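Local coordinates for transcription inhibitor protein Gfh1 (Thermus thermophilus, PDB 2F23) that inhibits all catalytic activities of RNA polymerase by partly occluding its substrate-binding site and so preventing nucleotide binding, at residues A[32-35]-A[36-40]; A[65-68]-A[69-73]; A[120-124]-A[125-129]. One frame throughout, in Å; residues are numbered along the deposited sequence.

Contact 1 of 3, residues A[32-35]-A[36-40]; sequences ILQE and LMESS
Q34 NE2 gives a hydrogen bond of 2.7 Å to E38 OE2. The two residues are one turn apart (i to i+4) at the C-terminal end of helix 9-37. This helix and helix 46-71 form the antiparallel coiled-coil hairpin of the Gre-factor family, and the contact lies near its tip. The bond is moderately bent, 150° at the hydrogen. OE2 is met from above the carboxylate plane, and the amide and carboxylate planes stand 71° apart. Q34 folds over at its second torsion (chi2 58°), which turns its amide toward the helix end. E38 reaches back with an extended chain, and its CG also packs against Q34 NE2. Both residues are exposed, so solvent probably competes for this bond. E35 carries a like charge, but its carboxylate does not touch that of E38. The amide N-H probably offsets part of the negative charge that E35 and E38 bring together here.

The backbone keeps i to i+4 bonds up to E38. M37 N reaches L33 O at 2.9 Å, and E38 N reaches Q34 O at 3.0 Å. E38 N also lies 3.3 Å from E35 O, a weak second bond.

The apolar contacts lie on other faces of the turn. L33 CG meets M37 SD at 3.8 Å, and the two side chains cross at a slant. I32 and L36 run side by side, with I32 CG2 4.2 Å from L36 CD1. L33 and L36 also turn to helix 46-71: L33 packs on K52 and K55, and L36 on L48 and A51. Beyond the last turn, the hydroxyl of S39 folds back, and its OG donates to L36 O at 2.6 Å.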
loop_
_atom_site.group_PDB
_atom_site.type_symbol
_atom_site.label_atom_id
_atom_site.label_comp_id
_atom_site.label_asym_id
_atom_site.label_seq_id
_atom_site.Cartn_x
_atom_site.Cartn_y
_atom_site.Cartn_z
ATOM N N ILE A 32 2.532 11.783 -22.747
ATOM C CA ILE A 32 3.251 13.016 -22.447
ATOM C C ILE A 32 4.709 12.919 -22.888
ATOM O O ILE A 32 5.243 13.837 -23.513
ATOM C CB ILE A 32 3.188 13.334 -20.935
ATOM C CG1 ILE A 32 1.761 13.734 -20.555
ATOM C CG2 ILE A 32 4.177 14.443 -20.578
ATOM C CD1 ILE A 32 1.572 14.006 -19.082
ATOM N N LEU A 33 5.352 11.802 -22.565
ATOM C CA LEU A 33 6.746 11.608 -22.939
ATOM C C LEU A 33 6.905 11.635 -24.454
ATOM O O LEU A 33 7.799 12.298 -24.982
ATOM C CB LEU A 33 7.268 10.272 -22.394
ATOM C CG LEU A 33 8.699 9.923 -22.821
ATOM C CD1 LEU A 33 9.656 11.006 -22.342
ATOM C CD2 LEU A 33 9.098 8.566 -22.250
ATOM N N GLN A 34 6.031 10.921 -25.154
ATOM C CA GLN A 34 6.091 10.868 -26.611
ATOM C C GLN A 34 5.930 12.256 -27.221
ATOM O O GLN A 34 6.652 12.618 -28.152
ATOM C CB GLN A 34 5.007 9.935 -27.154
ATOM C CG GLN A 34 5.068 9.717 -28.660
ATOM C CD GLN A 34 6.401 9.153 -29.117
ATOM O OE1 GLN A 34 6.897 8.172 -28.562
ATOM N NE2 GLN A 34 6.984 9.767 -30.140
ATOM N N GLU A 35 4.983 13.028 -26.699
ATOM C CA GLU A 35 4.740 14.380 -27.194
ATOM C C GLU A 35 5.993 15.243 -27.048
ATOM O O GLU A 35 6.352 15.992 -27.959
ATOM C CB GLU A 35 3.587 15.040 -26.423
ATOM C CG GLU A 35 2.297 14.234 -26.355
ATOM C CD GLU A 35 1.663 13.996 -27.709
ATOM O OE1 GLU A 35 2.301 13.349 -28.566
ATOM O OE2 GLU A 35 0.518 14.453 -27.915
ATOM N N LEU A 36 6.659 15.136 -25.899
ATOM C CA LEU A 36 7.865 15.915 -25.641
ATOM C C LEU A 36 9.028 15.470 -26.517
ATOM O O LEU A 36 9.870 16.285 -26.905
ATOM C CB LEU A 36 8.262 15.807 -24.165
ATOM C CG LEU A 36 7.307 16.457 -23.161
ATOM C CD1 LEU A 36 7.808 16.198 -21.750
ATOM C CD2 LEU A 36 7.209 17.954 -23.423
ATOM N N MET A 37 9.075 14.180 -26.827
ATOM C CA MET A 37 10.140 13.642 -27.662
ATOM C C MET A 37 9.978 14.143 -29.095
ATOM O O MET A 37 10.963 14.333 -29.810
ATOM C CB MET A 37 10.126 12.107 -27.619
ATOM C CG MET A 37 10.441 11.531 -26.237
ATOM S SD MET A 37 10.513 9.712 -26.145
ATOM C CE MET A 37 11.950 9.434 -27.069
ATOM N N GLU A 38 8.734 14.379 -29.502
ATOM C CA GLU A 38 8.452 14.862 -30.852
ATOM C C GLU A 38 8.263 16.378 -30.926
ATOM O O GLU A 38 7.972 16.918 -31.992
ATOM C CB GLU A 38 7.202 14.172 -31.412
ATOM C CG GLU A 38 7.298 12.655 -31.486
ATOM C CD GLU A 38 6.176 12.040 -32.306
ATOM O OE1 GLU A 38 6.096 12.333 -33.518
ATOM O OE2 GLU A 38 5.374 11.266 -31.742
ATOM N N SER A 39 8.429 17.063 -29.798
ATOM C CA SER A 39 8.265 18.514 -29.761
ATOM C C SER A 39 9.376 19.219 -30.534
ATOM O O SER A 39 10.502 18.726 -30.602
ATOM C CB SER A 39 8.251 19.013 -28.313
ATOM O OG SER A 39 9.491 18.771 -27.673
ATOM N N SER A 40 9.054 20.372 -31.110
ATOM C CA SER A 40 10.022 21.142 -31.885
ATOM C C SER A 40 10.617 22.293 -31.080
ATOM O O SER A 40 11.627 22.880 -31.474
ATOM C CB SER A 40 9.365 21.692 -33.153
ATOM O OG SER A 40 8.286 22.557 -32.838
#

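Contact 2 of 3, residues A[65-68]-A[69-73]; sequences LEDI and LSRAV
L69 folds back over the preceding turn, with its CB 3.3 Å from L65 O. L69 N also bonds to L65 O, at 2.9 Å and nearly straight (168°). This is the tightly packed side. L65, I68 and L69 are all buried: L69 lies on Y12, L15 and M16 of helix 9-37, L65 on Q18 and L95, and I68 on V5 and P94.

The other side is more open and polar. R71 grips the D67 carboxylate side-on. R71 NE meets D67 OD2 at 2.9 Å, and R71 NH2 meets D67 OD1 at 3.2 Å. Both oxygens lie in the guanidinium plane, but the carboxylate is turned 45° from it, so each oxygen is met from above the carboxylate plane. D67 holds CG anti to the backbone N (chi1 180°), which swings the carboxylate toward the next turn.

This i to i+4 salt bridge sits near the end of helix 46-71 of the coiled coil, close to strand 72-74, which pairs in parallel with strand 5-7. With an alanine at D67, R71 NE and NH2 would probably lose this anion and the guanidinium would be freer to swing, though NH1 would still have R3 O.

S70 OG lies 2.8 Å from E66 O and 3.0 Å from D67 O. E66 turns its own carboxylate to R23 in a salt bridge.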
loop_
_atom_site.group_PDB
_atom_site.type_symbol
_atom_site.label_atom_id
_atom_site.label_comp_id
_atom_site.label_asym_id
_atom_site.label_seq_id
_atom_site.Cartn_x
_atom_site.Cartn_y
_atom_site.Cartn_z
ATOM N N LEU A 65 2.725 -4.158 -8.077
ATOM C CA LEU A 65 1.346 -4.620 -8.000
ATOM C C LEU A 65 1.153 -5.929 -8.752
ATOM O O LEU A 65 0.487 -6.835 -8.265
ATOM C CB LEU A 65 0.395 -3.547 -8.543
ATOM C CG LEU A 65 0.280 -2.329 -7.623
ATOM C CD1 LEU A 65 -0.466 -1.215 -8.336
ATOM C CD2 LEU A 65 -0.434 -2.725 -6.336
ATOM N N GLU A 66 1.739 -6.028 -9.942
ATOM C CA GLU A 66 1.616 -7.242 -10.735
ATOM C C GLU A 66 2.286 -8.411 -10.030
ATOM O O GLU A 66 1.798 -9.538 -10.091
ATOM C CB GLU A 66 2.233 -7.034 -12.120
ATOM C CG GLU A 66 1.362 -6.184 -13.032
ATOM C CD GLU A 66 2.018 -5.863 -14.361
ATOM O OE1 GLU A 66 1.288 -5.459 -15.285
ATOM O OE2 GLU A 66 3.254 -6.001 -14.480
ATOM N N ASP A 67 3.396 -8.136 -9.353
ATOM C CA ASP A 67 4.120 -9.177 -8.633
ATOM C C ASP A 67 3.257 -9.752 -7.517
ATOM O O ASP A 67 3.090 -10.969 -7.408
ATOM C CB ASP A 67 5.408 -8.614 -8.026
ATOM C CG ASP A 67 6.192 -9.661 -7.259
ATOM O OD1 ASP A 67 6.614 -9.375 -6.119
ATOM O OD2 ASP A 67 6.388 -10.770 -7.800
ATOM N N ILE A 68 2.708 -8.869 -6.692
ATOM C CA ILE A 68 1.873 -9.292 -5.576
ATOM C C ILE A 68 0.598 -9.990 -6.027
ATOM O O ILE A 68 0.256 -11.057 -5.524
ATOM C CB ILE A 68 1.504 -8.092 -4.692
ATOM C CG1 ILE A 68 2.787 -7.459 -4.154
ATOM C CG2 ILE A 68 0.581 -8.532 -3.557
ATOM C CD1 ILE A 68 2.558 -6.282 -3.277
ATOM N N LEU A 69 -0.100 -9.391 -6.982
ATOM C CA LEU A 69 -1.342 -9.966 -7.476
ATOM C C LEU A 69 -1.171 -11.315 -8.164
ATOM O O LEU A 69 -1.998 -12.213 -7.995
ATOM C CB LEU A 69 -2.026 -8.978 -8.425
ATOM C CG LEU A 69 -2.691 -7.779 -7.741
ATOM C CD1 LEU A 69 -3.096 -6.762 -8.795
ATOM C CD2 LEU A 69 -3.914 -8.240 -6.943
ATOM N N SER A 70 -0.094 -11.465 -8.924
ATOM C CA SER A 70 0.148 -12.708 -9.643
ATOM C C SER A 70 0.544 -13.868 -8.735
ATOM O O SER A 70 0.325 -15.031 -9.082
ATOM C CB SER A 70 1.232 -12.499 -10.708
ATOM O OG SER A 70 2.492 -12.240 -10.113
ATOM N N ARG A 71 1.111 -13.559 -7.572
ATOM C CA ARG A 71 1.546 -14.603 -6.651
ATOM C C ARG A 71 0.617 -14.803 -5.467
ATOM O O ARG A 71 0.823 -15.699 -4.647
ATOM C CB ARG A 71 2.952 -14.290 -6.139
ATOM C CG ARG A 71 3.986 -14.218 -7.251
ATOM C CD ARG A 71 5.414 -14.148 -6.730
ATOM N NE ARG A 71 5.680 -12.943 -5.951
ATOM C CZ ARG A 71 5.613 -12.875 -4.627
ATOM N NH1 ARG A 71 5.286 -13.947 -3.920
ATOM N NH2 ARG A 71 5.873 -11.731 -4.007
ATOM N N ALA A 72 -0.415 -13.978 -5.386
ATOM C CA ALA A 72 -1.346 -14.052 -4.274
ATOM C C ALA A 72 -2.209 -15.302 -4.204
ATOM O O ALA A 72 -2.639 -15.850 -5.218
ATOM C CB ALA A 72 -2.240 -12.822 -4.280
ATOM N N VAL A 73 -2.435 -15.749 -2.975
ATOM C CA VAL A 73 -3.300 -16.882 -2.706
ATOM C C VAL A 73 -4.495 -16.207 -2.046
ATOM O O VAL A 73 -4.327 -15.442 -1.092
ATOM C CB VAL A 73 -2.665 -17.873 -1.714
ATOM C CG1 VAL A 73 -3.648 -18.999 -1.409
ATOM C CG2 VAL A 73 -1.372 -18.430 -2.293
#

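Contact 3 of 3, residues A[120-124]-A[125-129]; sequences SDASP and MGKAL
S120 O lies 3.3 Å from G126 CA, in a CH-O contact. This carbonyl opens a type I beta turn, S120 to S123, that leads from strand 117-120 into helix 124-129, with S123 as N-cap. S120 O also accepts from S123 N and from S123 OG, the latter at 2.8 Å in the carbonyl plane. S120 OG accepts from the backbone N of A122, forming an ST turn.

D121 O meets K127 CG at 3.3 Å, while the D121 side chain packs on L85, V104 and P107. At A122 the carbonyl O receives K127 NZ at 3.0 Å. The ammonium comes well off the C=O direction, 111° at the oxygen. The K127 chain runs extended and bends only at its last torsion (chi4 78°), which brings NZ back over the turn.

S123 caps the helix. S123 OG accepts from G126 N at 3.0 Å, so the hydroxyl links the turn to the first helical turn by giving to one side and taking from the other. This satisfies an amide that has no earlier helical carbonyl to use. A CB on G126 would clash with S120 O and D121 CA, consistent with the close approach of the bare glycine. S123 O accepts from K127 N in an almost straight bond, 177° at the hydrogen.

P124 begins the helix, and its ring packs on D141. M125 and A128 lean on L140 of strand 137-142, which seats the short helix against the sheet. A128 N bonds to P124 O at 3.1 Å. A128 CB lies 3.3 Å from P124 O.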
loop_
_atom_site.group_PDB
_atom_site.type_symbol
_atom_site.label_atom_id
_atom_site.label_comp_id
_atom_site.label_asym_id
_atom_site.label_seq_id
_atom_site.Cartn_x
_atom_site.Cartn_y
_atom_site.Cartn_z
ATOM N N SER A 120 -3.558 3.964 19.246
ATOM C CA SER A 120 -4.843 4.059 19.925
ATOM C C SER A 120 -5.955 3.534 19.029
ATOM O O SER A 120 -5.999 3.855 17.843
ATOM C CB SER A 120 -5.128 5.516 20.290
ATOM O OG SER A 120 -6.482 5.692 20.677
ATOM N N ASP A 121 -6.853 2.728 19.592
ATOM C CA ASP A 121 -7.951 2.192 18.806
ATOM C C ASP A 121 -8.945 3.279 18.399
ATOM O O ASP A 121 -9.808 3.046 17.561
ATOM C CB ASP A 121 -8.667 1.054 19.559
ATOM C CG ASP A 121 -9.294 1.496 20.871
ATOM O OD1 ASP A 121 -9.913 0.632 21.530
ATOM O OD2 ASP A 121 -9.176 2.678 21.254
ATOM N N ALA A 122 -8.797 4.472 18.971
ATOM C CA ALA A 122 -9.682 5.591 18.656
ATOM C C ALA A 122 -9.087 6.523 17.595
ATOM O O ALA A 122 -9.762 7.433 17.100
ATOM C CB ALA A 122 -9.992 6.378 19.922
ATOM N N SER A 123 -7.821 6.300 17.250
ATOM C CA SER A 123 -7.153 7.124 16.248
ATOM C C SER A 123 -7.582 6.688 14.850
ATOM O O SER A 123 -8.129 5.604 14.671
ATOM C CB SER A 123 -5.638 6.974 16.369
ATOM O OG SER A 123 -5.222 5.687 15.935
ATOM N N PRO A 124 -7.342 7.534 13.836
ATOM C CA PRO A 124 -7.732 7.158 12.475
ATOM C C PRO A 124 -7.122 5.822 12.046
ATOM O O PRO A 124 -7.787 5.005 11.420
ATOM C CB PRO A 124 -7.223 8.329 11.640
ATOM C CG PRO A 124 -7.425 9.490 12.573
ATOM C CD PRO A 124 -6.901 8.941 13.886
ATOM N N MET A 125 -5.855 5.603 12.387
ATOM C CA MET A 125 -5.187 4.356 12.021
ATOM C C MET A 125 -5.797 3.191 12.796
ATOM O O MET A 125 -6.073 2.133 12.229
ATOM C CB MET A 125 -3.687 4.447 12.319
ATOM C CG MET A 125 -2.837 3.361 11.667
ATOM S SD MET A 125 -1.049 3.545 12.000
ATOM C CE MET A 125 -0.907 5.245 12.321
ATOM N N GLY A 126 -6.007 3.403 14.092
ATOM C CA GLY A 126 -6.577 2.365 14.932
ATOM C C GLY A 126 -7.935 1.907 14.449
ATOM O O GLY A 126 -8.179 0.709 14.310
ATOM N N LYS A 127 -8.825 2.860 14.192
ATOM C CA LYS A 127 -10.160 2.526 13.726
ATOM C C LYS A 127 -10.140 1.859 12.361
ATOM O O LYS A 127 -11.009 1.044 12.052
ATOM C CB LYS A 127 -11.046 3.775 13.667
ATOM C CG LYS A 127 -11.556 4.249 15.024
ATOM C CD LYS A 127 -12.775 5.150 14.859
ATOM C CE LYS A 127 -13.384 5.558 16.196
ATOM N NZ LYS A 127 -12.632 6.641 16.882
ATOM N N ALA A 128 -9.152 2.209 11.545
ATOM C CA ALA A 128 -9.034 1.638 10.209
ATOM C C ALA A 128 -8.580 0.179 10.250
ATOM O O ALA A 128 -8.835 -0.581 9.317
ATOM C CB ALA A 128 -8.059 2.467 9.376
ATOM N N LEU A 129 -7.913 -0.205 11.334
ATOM C CA LEU A 129 -7.408 -1.568 11.498
ATOM C C LEU A 129 -8.427 -2.511 12.135
ATOM O O LEU A 129 -8.503 -3.690 11.792
ATOM C CB LEU A 129 -6.137 -1.549 12.356
ATOM C CG LEU A 129 -4.855 -1.020 11.707
ATOM C CD1 LEU A 129 -3.828 -0.682 12.779
ATOM C CD2 LEU A 129 -4.317 -2.065 10.741
#

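How the contacts relate
The contacts come in chain order, and none touches another. Contacts 1 and 2 belong to the coiled-coil hairpin: 32-40 ends helix 9-37 near the tip, and 65-73 ends helix 46-71 at the base. Their centres are about 33 Å apart. Contact 3 lies in the C-terminal domain, where 120-129 joins strand 117-120 of the mixed sheet to helix 124-129. Its centre is about 28 Å from that of contact 2 and about 46 Å from that of contact 1. Contact 2 is thus at the end of the coiled coil nearer the C-terminal domain. A pH-dependent switch in Gfh1 orientation controls RNA polymerase binding. Contact 3 lies across the chain's centre from the other two.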